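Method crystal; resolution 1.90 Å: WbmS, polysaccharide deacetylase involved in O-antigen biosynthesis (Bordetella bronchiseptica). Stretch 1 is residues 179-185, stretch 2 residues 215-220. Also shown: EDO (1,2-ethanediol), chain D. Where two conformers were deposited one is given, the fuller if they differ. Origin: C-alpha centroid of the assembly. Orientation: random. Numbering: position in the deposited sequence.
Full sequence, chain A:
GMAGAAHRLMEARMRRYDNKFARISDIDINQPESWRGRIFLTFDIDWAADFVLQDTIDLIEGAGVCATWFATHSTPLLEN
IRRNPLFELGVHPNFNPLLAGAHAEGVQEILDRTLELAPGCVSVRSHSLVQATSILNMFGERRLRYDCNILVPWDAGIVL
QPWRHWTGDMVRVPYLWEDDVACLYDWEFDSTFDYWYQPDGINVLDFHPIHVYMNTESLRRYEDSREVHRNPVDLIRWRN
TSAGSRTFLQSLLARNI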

# COMPACT_ATOMS: atom_id res chain seq x y z
N ASP A 179 13.04 -11.10 -0.15
CA ASP A 179 14.49 -11.32 -0.07
C ASP A 179 15.32 -10.05 -0.05
O ASP A 179 16.17 -9.88 0.85
CB ASP A 179 15.03 -12.39 -1.06
CG ASP A 179 14.63 -12.16 -2.52
OD1 ASP A 179 14.16 -11.07 -2.87
OD2 ASP A 179 14.79 -13.10 -3.34
N ASP A 180 15.13 -9.18 -1.03
CA ASP A 180 15.90 -7.94 -1.04
C ASP A 180 15.53 -7.02 0.13
O ASP A 180 16.39 -6.36 0.71
CB ASP A 180 15.87 -7.23 -2.40
CG ASP A 180 14.49 -6.99 -2.93
OD1 ASP A 180 13.49 -7.43 -2.34
OD2 ASP A 180 14.40 -6.38 -4.01
N VAL A 181 14.26 -7.05 0.54
CA VAL A 181 13.81 -6.29 1.72
C VAL A 181 14.43 -6.82 3.02
O VAL A 181 14.75 -6.05 3.95
CB VAL A 181 12.26 -6.24 1.80
CG1 VAL A 181 11.79 -5.57 3.07
CG2 VAL A 181 11.73 -5.48 0.58
N ALA A 182 14.67 -8.14 3.08
CA ALA A 182 15.31 -8.74 4.23
C ALA A 182 16.72 -8.17 4.34
O ALA A 182 17.21 -7.88 5.44
CB ALA A 182 15.34 -10.24 4.08
N CYS A 183 17.39 -8.03 3.20
CA CYS A 183 18.72 -7.39 3.23
C CYS A 183 18.61 -5.95 3.76
O CYS A 183 19.35 -5.55 4.63
CB CYS A 183 19.36 -7.39 1.84
SG CYS A 183 19.63 -9.05 1.15
N LEU A 184 17.67 -5.18 3.25
CA LEU A 184 17.56 -3.77 3.68
C LEU A 184 17.21 -3.62 5.16
O LEU A 184 17.69 -2.70 5.81
CB LEU A 184 16.52 -3.05 2.83
CG LEU A 184 16.88 -2.91 1.35
CD1 LEU A 184 15.62 -2.69 0.52
CD2 LEU A 184 17.90 -1.82 1.16
N TYR A 185 16.37 -4.50 5.70
CA TYR A 185 16.02 -4.46 7.11
C TYR A 185 16.99 -5.26 8.02
O TYR A 185 16.84 -5.27 9.24
CB TYR A 185 14.63 -5.05 7.30
CG TYR A 185 13.45 -4.15 7.02
CD1 TYR A 185 13.25 -2.96 7.73
CD2 TYR A 185 12.43 -4.57 6.16
CE1 TYR A 185 12.10 -2.18 7.52
CE2 TYR A 185 11.28 -3.80 5.95
CZ TYR A 185 11.12 -2.62 6.65
OH TYR A 185 9.98 -1.87 6.46
C1 EDO D . 16.45 -6.53 -6.97
O1 EDO D . 16.71 -6.79 -5.59
C2 EDO D . 15.83 -7.77 -7.62
O2 EDO D . 15.07 -7.41 -8.79
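Stretch 2, residues 215-220: NTESLR

Packing of the loop and helix start N215–R220 on the helical stretch D179–Y185 of WbmS. Stretch 1 is helical, with backbone hydrogen bonds such as L184 N to D180 O (3.1 Å) and Y185 N to V181 O (2.8 Å). Stretch 2, running in broadly the same sense as stretch 1, enters from a preceding helix through N215, which has positive phi, runs extended at T216, and starts a new helix at L219 with S218 as N-cap residue. The closest CA atoms are those of C183 and S218, 5.7 Å apart. Along stretch 1, D179 makes no contact; its carboxylate is hydrogen-bonded elsewhere in the structure. D180 lends its methylene to the contact, CB lying 3.9 Å from L219 CD2, while its carboxylate leads away and OD2 accepts a hydrogen bond from O1 of 1,2-ethanediol (2.8 Å). V181 points away and A182 is out of reach. C183, rotamer m, is the centre: its SG lies 4.1 Å from T216 CG2, 3.8 Å from E217 C and 4.0 Å from S218 N, and its CB packs 3.8 Å from L219 CG. L184 starts sideways, but its end comes nearer, CG reaching 3.9 Å from L219 CD1. Y185 is out of reach. No hydrogen bond joins the stretches; the 219 Å² buried between them rests largely on C183 and L219.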

# COMPACT_ATOMS: atom_id res chain seq x y z
N ASN A 215 22.14 -16.74 -3.95
CA ASN A 215 22.02 -16.92 -2.49
C ASN A 215 22.35 -15.63 -1.78
O ASN A 215 23.04 -15.60 -0.76
CB ASN A 215 22.89 -18.07 -1.98
CG ASN A 215 22.65 -18.39 -0.50
OD1 ASN A 215 21.52 -18.27 0.01
ND2 ASN A 215 23.70 -18.80 0.19
N THR A 216 21.78 -14.56 -2.30
CA THR A 216 22.07 -13.21 -1.82
C THR A 216 21.80 -13.03 -0.32
O THR A 216 20.70 -13.29 0.17
CB THR A 216 21.22 -12.16 -2.55
OG1 THR A 216 21.43 -12.29 -3.95
CG2 THR A 216 21.54 -10.74 -2.07
N GLU A 217 22.83 -12.54 0.36
CA GLU A 217 22.75 -12.10 1.75
C GLU A 217 22.98 -10.58 1.92
O GLU A 217 22.77 -10.05 2.98
CB GLU A 217 23.77 -12.86 2.59
CG GLU A 217 25.20 -12.32 2.56
CD GLU A 217 25.99 -12.48 1.23
OE1 GLU A 217 25.47 -12.42 0.10
OE2 GLU A 217 27.21 -12.60 1.34
N SER A 218 23.50 -9.93 0.88
CA SER A 218 23.74 -8.48 0.87
C SER A 218 23.52 -7.99 -0.54
O SER A 218 23.94 -8.64 -1.50
CB SER A 218 25.17 -8.14 1.31
OG SER A 218 25.51 -6.80 0.97
N LEU A 219 22.86 -6.85 -0.67
CA LEU A 219 22.62 -6.27 -1.98
C LEU A 219 23.91 -5.78 -2.63
O LEU A 219 23.93 -5.54 -3.84
CB LEU A 219 21.59 -5.16 -1.90
CG LEU A 219 20.21 -5.67 -1.49
CD1 LEU A 219 19.19 -4.53 -1.37
CD2 LEU A 219 19.72 -6.73 -2.47
N ARG A 220 24.99 -5.66 -1.86
CA ARG A 220 26.24 -5.29 -2.44
C ARG A 220 26.78 -6.42 -3.34
O ARG A 220 27.42 -6.16 -4.33
CB ARG A 220 27.24 -4.93 -1.32
CG ARG A 220 28.53 -4.26 -1.81
CD ARG A 220 28.26 -3.01 -2.65
NE ARG A 220 29.50 -2.50 -3.24
CZ ARG A 220 30.36 -1.71 -2.61
NH1 ARG A 220 30.15 -1.29 -1.37
NH2 ARG A 220 31.46 -1.32 -3.25